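Local coordinates for protein transcriptional regulator, TetR family (Legionella pneumophila subsp. pneumophila str. Philadelphia 1, PDB 3ON4) that probably binds DNA through a helix-turn-helix motif and regulates transcription, at residues Lys87-Phe91 against Trp137-Leu142; Leu142-Tyr147 against Asp187-Lys191. All coordinates share one frame; numbering follows the deposited sequence.

Contact 1: Lys87-Phe91 against Trp137-Leu142; sequences KIQKF and WLKGVL
F91 and W137 both carry CG anti to the backbone N (chi1 154° for F91), which sends their rings past one another between two antiparallel helices, while I88, with CG1 beside its own N, brings CD1 to the opposing helix. The pairing belongs to the all-helical C-terminal domain of a TetR-family regulator: the axes of segments 87-91 and 137-142, on helices 84-98 and 121-144, run nearly antiparallel (156°) and approach to 11.0 Å, a spacing bridged mainly by side chains. The two aromatic planes lie near parallel, 30° apart, but with centroids at 5.8 Å they are slid too far for a real stack. What touches is the rim of the indole, W137 CZ3 resting 3.6 Å from F91 CB. A CH-pi contact takes one face of the phenyl ring, where L138 CD2 stands 4.3 Å from the centroid of F91. W137 meets the backbone as well: CH2 points at K87 O from the edge of the indole, near its plane, at 3.6 Å. Outside the two segments, W137 NE1 is hydrogen-bonded to S77 OG, which ties the indole to the end of helix 54-77. K87 adds its CB against V141 CG1 while its extended chain leads away. I88 is the tightest point, its side chain crossing that of L138 at about a right angle, with I88 CD1 3.5 Å from L138 CD2 and 3.7 Å from V141 CG1.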
loop_
_atom_site.group_PDB
_atom_site.type_symbol
_atom_site.label_atom_id
_atom_site.label_comp_id
_atom_site.label_asym_id
_atom_site.label_seq_id
_atom_site.Cartn_x
_atom_site.Cartn_y
_atom_site.Cartn_z
ATOM N N LYS A 87 12.261 -18.145 -11.138
ATOM C CA LYS A 87 12.856 -17.308 -10.072
ATOM C C LYS A 87 11.878 -16.209 -9.603
ATOM O O LYS A 87 11.739 -15.939 -8.399
ATOM C CB LYS A 87 14.185 -16.700 -10.536
ATOM C CG LYS A 87 15.305 -17.730 -10.724
ATOM C CD LYS A 87 16.580 -17.098 -11.265
ATOM C CE LYS A 87 17.669 -18.148 -11.442
ATOM N NZ LYS A 87 18.777 -17.697 -12.329
ATOM N N ILE A 88 11.194 -15.594 -10.563
ATOM C CA ILE A 88 10.176 -14.602 -10.258
ATOM C C ILE A 88 9.018 -15.279 -9.522
ATOM O O ILE A 88 8.524 -14.744 -8.540
ATOM C CB ILE A 88 9.619 -13.899 -11.527
ATOM C CG1 ILE A 88 10.730 -13.181 -12.343
ATOM C CG2 ILE A 88 8.495 -12.938 -11.125
ATOM C CD1 ILE A 88 11.653 -12.328 -11.504
ATOM N N GLN A 89 8.575 -16.448 -9.992
ATOM C CA GLN A 89 7.492 -17.178 -9.298
ATOM C C GLN A 89 7.875 -17.506 -7.844
ATOM O O GLN A 89 7.068 -17.350 -6.911
ATOM C CB GLN A 89 7.102 -18.462 -10.072
ATOM C CG GLN A 89 6.435 -18.195 -11.440
ATOM C CD GLN A 89 6.294 -19.441 -12.317
ATOM O OE1 GLN A 89 7.106 -20.372 -12.250
ATOM N NE2 GLN A 89 5.274 -19.445 -13.170
ATOM N N LYS A 90 9.116 -17.936 -7.638
ATOM C CA LYS A 90 9.575 -18.292 -6.290
ATOM C C LYS A 90 9.771 -17.061 -5.410
ATOM O O LYS A 90 9.574 -17.127 -4.191
ATOM C CB LYS A 90 10.871 -19.120 -6.341
ATOM C CG LYS A 90 10.726 -20.485 -6.963
ATOM C CD LYS A 90 9.858 -21.468 -6.159
ATOM C CE LYS A 90 9.767 -22.805 -6.900
ATOM N NZ LYS A 90 8.846 -23.828 -6.288
ATOM N N PHE A 91 10.154 -15.942 -6.024
ATOM C CA PHE A 91 10.193 -14.659 -5.325
ATOM C C PHE A 91 8.819 -14.346 -4.740
ATOM O O PHE A 91 8.709 -14.015 -3.556
ATOM C CB PHE A 91 10.660 -13.546 -6.268
ATOM C CG PHE A 91 10.168 -12.183 -5.901
ATOM C CD1 PHE A 91 10.833 -11.420 -4.954
ATOM C CD2 PHE A 91 9.049 -11.654 -6.520
ATOM C CE1 PHE A 91 10.374 -10.159 -4.630
ATOM C CE2 PHE A 91 8.596 -10.393 -6.200
ATOM C CZ PHE A 91 9.244 -9.651 -5.267
ATOM N N TRP A 137 17.149 -6.700 -7.958
ATOM C CA TRP A 137 17.132 -8.172 -8.083
ATOM C C TRP A 137 16.219 -8.636 -9.228
ATOM O O TRP A 137 16.623 -9.423 -10.097
ATOM C CB TRP A 137 16.655 -8.801 -6.788
ATOM C CG TRP A 137 16.768 -10.270 -6.813
ATOM C CD1 TRP A 137 17.884 -11.021 -6.546
ATOM C CD2 TRP A 137 15.730 -11.193 -7.140
ATOM N NE1 TRP A 137 17.599 -12.354 -6.693
ATOM C CE2 TRP A 137 16.284 -12.488 -7.062
ATOM C CE3 TRP A 137 14.391 -11.048 -7.532
ATOM C CZ2 TRP A 137 15.541 -13.629 -7.321
ATOM C CZ3 TRP A 137 13.649 -12.185 -7.791
ATOM C CH2 TRP A 137 14.223 -13.466 -7.676
ATOM N N LEU A 138 14.999 -8.123 -9.240
ATOM C CA LEU A 138 14.026 -8.413 -10.318
ATOM C C LEU A 138 14.529 -8.044 -11.728
ATOM O O LEU A 138 14.428 -8.848 -12.673
ATOM C CB LEU A 138 12.688 -7.694 -10.023
ATOM C CG LEU A 138 11.786 -8.247 -8.922
ATOM C CD1 LEU A 138 10.582 -7.337 -8.648
ATOM C CD2 LEU A 138 11.327 -9.660 -9.322
ATOM N N LYS A 139 15.068 -6.827 -11.871
ATOM C CA LYS A 139 15.661 -6.350 -13.126
ATOM C C LYS A 139 16.768 -7.275 -13.605
ATOM O O LYS A 139 16.826 -7.648 -14.788
ATOM C CB LYS A 139 16.240 -4.943 -12.949
ATOM C CG LYS A 139 16.997 -4.380 -14.167
ATOM C CD LYS A 139 17.802 -3.169 -13.698
ATOM C CE LYS A 139 18.623 -2.561 -14.779
ATOM N NZ LYS A 139 19.913 -2.028 -14.230
ATOM N N GLY A 140 17.654 -7.646 -12.687
ATOM C CA GLY A 140 18.758 -8.571 -13.022
ATOM C C GLY A 140 18.300 -9.942 -13.513
ATOM O O GLY A 140 18.846 -10.473 -14.492
ATOM N N VAL A 141 17.320 -10.524 -12.833
ATOM C CA VAL A 141 16.759 -11.819 -13.230
ATOM C C VAL A 141 16.162 -11.700 -14.637
ATOM O O VAL A 141 16.387 -12.548 -15.509
ATOM C CB VAL A 141 15.671 -12.297 -12.209
ATOM C CG1 VAL A 141 14.925 -13.494 -12.749
ATOM C CG2 VAL A 141 16.305 -12.659 -10.857
ATOM N N LEU A 142 15.418 -10.621 -14.857
ATOM C CA LEU A 142 14.755 -10.383 -16.138
ATOM C C LEU A 142 15.730 -10.141 -17.278
ATOM O O LEU A 142 15.468 -10.540 -18.415
ATOM C CB LEU A 142 13.761 -9.213 -16.020
ATOM C CG LEU A 142 12.516 -9.436 -15.158
ATOM C CD1 LEU A 142 11.810 -8.092 -14.937
ATOM C CD2 LEU A 142 11.557 -10.440 -15.780
#

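Contact 2: Leu142-Tyr147 against Asp187-Lys191; sequences LETNGY and DQTIK
K191, Y147 and N145 bury the most surface here, joining the turn after helix 121-144 to the C-terminal end of the chain beyond helix 177-189. The turn is a Schellman motif, defined by the positive phi of G146 (95°) and two bonds back into the last turn: G146 N bonds to E143 O, and Y147 N reaches L142 O in a weak bond. Just past the glycine, Y147 extends its ring toward the terminal residues, and the lysine chain and the tyrosine run antiparallel past one another. The extended chain of K191, which also touches a crystal neighbour so that its exact pose may partly reflect lattice packing, passes over one face of the ring, with K191 CE 4.1 Å from Y147 CZ, and ends in a cation-pi contact: K191 NZ lies 4.7 Å from the Y147 ring centroid, 14° off the normal. Near the ring plane rather than over the face, T189 O lies 3.1 Å from Y147 OH. N145 turns its amide to the chain end, CG being anti to the backbone N (chi1 -153°). Its ND2 packs 3.6 Å from K191 CB and 3.7 Å from I190 CG2, while one water donates to both N145 OD1 and K191 O, at 3.1 Å and 2.8 Å. Beneath these polar groups I190 CD1 meets L142 CD2, and the isoleucine side chain also touches I88 of helix 84-98. K85 NZ, outside the segments, bonds D187 O and, weakly, I190 O. The chemistry is thus a polar margin above a small apolar base: the electron-rich tyrosine face would tend to favour the lysine ammonium over the ring, and the water joins the amide to the terminal carboxylate.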
loop_
_atom_site.group_PDB
_atom_site.type_symbol
_atom_site.label_atom_id
_atom_site.label_comp_id
_atom_site.label_asym_id
_atom_site.label_seq_id
_atom_site.Cartn_x
_atom_site.Cartn_y
_atom_site.Cartn_z
ATOM N N LEU A 142 15.418 -10.621 -14.857
ATOM C CA LEU A 142 14.755 -10.383 -16.138
ATOM C C LEU A 142 15.730 -10.141 -17.278
ATOM O O LEU A 142 15.468 -10.540 -18.415
ATOM C CB LEU A 142 13.761 -9.213 -16.020
ATOM C CG LEU A 142 12.516 -9.436 -15.158
ATOM C CD1 LEU A 142 11.810 -8.092 -14.937
ATOM C CD2 LEU A 142 11.557 -10.440 -15.780
ATOM N N GLU A 143 16.861 -9.507 -16.983
ATOM C CA GLU A 143 17.929 -9.349 -17.977
ATOM C C GLU A 143 18.533 -10.687 -18.390
ATOM O O GLU A 143 18.868 -10.875 -19.567
ATOM C CB GLU A 143 19.018 -8.406 -17.472
ATOM C CG GLU A 143 18.582 -6.956 -17.461
ATOM C CD GLU A 143 19.593 -6.027 -16.816
ATOM O OE1 GLU A 143 20.395 -6.482 -15.965
ATOM O OE2 GLU A 143 19.589 -4.829 -17.173
ATOM N N THR A 144 18.632 -11.633 -17.450
ATOM C CA THR A 144 19.059 -13.006 -17.791
ATOM C C THR A 144 18.033 -13.718 -18.672
ATOM O O THR A 144 18.359 -14.682 -19.355
ATOM C CB THR A 144 19.344 -13.897 -16.559
ATOM O OG1 THR A 144 18.120 -14.192 -15.868
ATOM C CG2 THR A 144 20.361 -13.227 -15.622
ATOM N N ASN A 145 16.794 -13.245 -18.660
ATOM C CA ASN A 145 15.784 -13.790 -19.557
ATOM C C ASN A 145 15.806 -13.148 -20.948
ATOM O O ASN A 145 14.983 -13.485 -21.800
ATOM C CB ASN A 145 14.401 -13.648 -18.930
ATOM C CG ASN A 145 13.426 -14.692 -19.424
ATOM O OD1 ASN A 145 13.814 -15.812 -19.774
ATOM N ND2 ASN A 145 12.159 -14.323 -19.484
ATOM N N GLY A 146 16.745 -12.232 -21.181
ATOM C CA GLY A 146 16.928 -11.635 -22.504
ATOM C C GLY A 146 16.212 -10.309 -22.697
ATOM O O GLY A 146 16.339 -9.696 -23.753
ATOM N N TYR A 147 15.478 -9.850 -21.679
ATOM C CA TYR A 147 14.864 -8.532 -21.730
ATOM C C TYR A 147 15.960 -7.465 -21.754
ATOM O O TYR A 147 16.979 -7.596 -21.074
ATOM C CB TYR A 147 13.968 -8.298 -20.519
ATOM C CG TYR A 147 12.645 -9.025 -20.548
ATOM C CD1 TYR A 147 11.604 -8.583 -21.367
ATOM C CD2 TYR A 147 12.419 -10.132 -19.737
ATOM C CE1 TYR A 147 10.368 -9.238 -21.379
ATOM C CE2 TYR A 147 11.194 -10.791 -19.742
ATOM C CZ TYR A 147 10.176 -10.339 -20.562
ATOM O OH TYR A 147 8.972 -10.996 -20.571
ATOM N N ASP A 187 2.849 -15.086 -14.952
ATOM C CA ASP A 187 2.758 -16.222 -15.850
ATOM C C ASP A 187 2.441 -15.801 -17.271
ATOM O O ASP A 187 2.901 -16.436 -18.213
ATOM C CB ASP A 187 1.672 -17.199 -15.377
ATOM C CG ASP A 187 2.020 -17.888 -14.072
ATOM O OD1 ASP A 187 3.189 -17.764 -13.617
ATOM O OD2 ASP A 187 1.120 -18.572 -13.510
ATOM N N GLN A 188 1.618 -14.767 -17.433
ATOM C CA GLN A 188 1.212 -14.343 -18.777
ATOM C C GLN A 188 2.211 -13.376 -19.427
ATOM O O GLN A 188 2.279 -13.299 -20.655
ATOM C CB GLN A 188 -0.206 -13.755 -18.777
ATOM C CG GLN A 188 -1.310 -14.745 -18.329
ATOM C CD GLN A 188 -1.393 -15.998 -19.195
ATOM O OE1 GLN A 188 -1.586 -15.917 -20.410
ATOM N NE2 GLN A 188 -1.251 -17.168 -18.570
ATOM N N THR A 189 2.998 -12.676 -18.614
ATOM C CA THR A 189 3.878 -11.615 -19.119
ATOM C C THR A 189 5.311 -12.084 -19.360
ATOM O O THR A 189 5.928 -11.658 -20.337
ATOM C CB THR A 189 3.893 -10.374 -18.186
ATOM O OG1 THR A 189 2.546 -9.977 -17.906
ATOM C CG2 THR A 189 4.633 -9.188 -18.847
ATOM N N ILE A 190 5.828 -12.962 -18.499
ATOM C CA ILE A 190 7.228 -13.423 -18.589
ATOM C C ILE A 190 7.401 -14.670 -19.459
ATOM O O ILE A 190 6.601 -15.594 -19.376
ATOM C CB ILE A 190 7.809 -13.743 -17.197
ATOM C CG1 ILE A 190 7.905 -12.479 -16.352
ATOM C CG2 ILE A 190 9.197 -14.394 -17.316
ATOM C CD1 ILE A 190 8.279 -12.762 -14.933
ATOM N N LYS A 191 8.489 -14.693 -20.238
ATOM C CA LYS A 191 8.786 -15.747 -21.221
ATOM C C LYS A 191 9.183 -17.094 -20.601
ATOM O O LYS A 191 10.078 -17.173 -19.753
ATOM C CB LYS A 191 9.947 -15.322 -22.149
ATOM C CG LYS A 191 9.818 -13.953 -22.829
ATOM C CD LYS A 191 11.079 -13.626 -23.656
ATOM C CE LYS A 191 11.094 -12.166 -24.126
ATOM N NZ LYS A 191 12.423 -11.725 -24.643
ATOM O OXT LYS A 191 8.664 -18.147 -20.981
HETATM O O HOH W 1 12.285 -17.871 -18.097
#

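How the contacts relate
Contact 1 and contact 2 follow in series along the chain and share L142, near the end of helix 121-144, with centres about 9 Å apart. L142 reaches I88 in the first and I190 in the second, and those two isoleucines meet directly, I88 CG1 lying 3.6 Å from I190 CD1, so the apolar layer is continuous between the contacts. A polar link runs beside it: Q89 NE2 and D187 OD1, 2.7 Å apart, form a probable hydrogen bond, and D187 also has a salt bridge to R183. Contact 1 is buried and centred about 15 Å from the chain centre; contact 2, partly buried, lies about 23 Å out on the same side. Neither contains S114 or D115 of the sodium site.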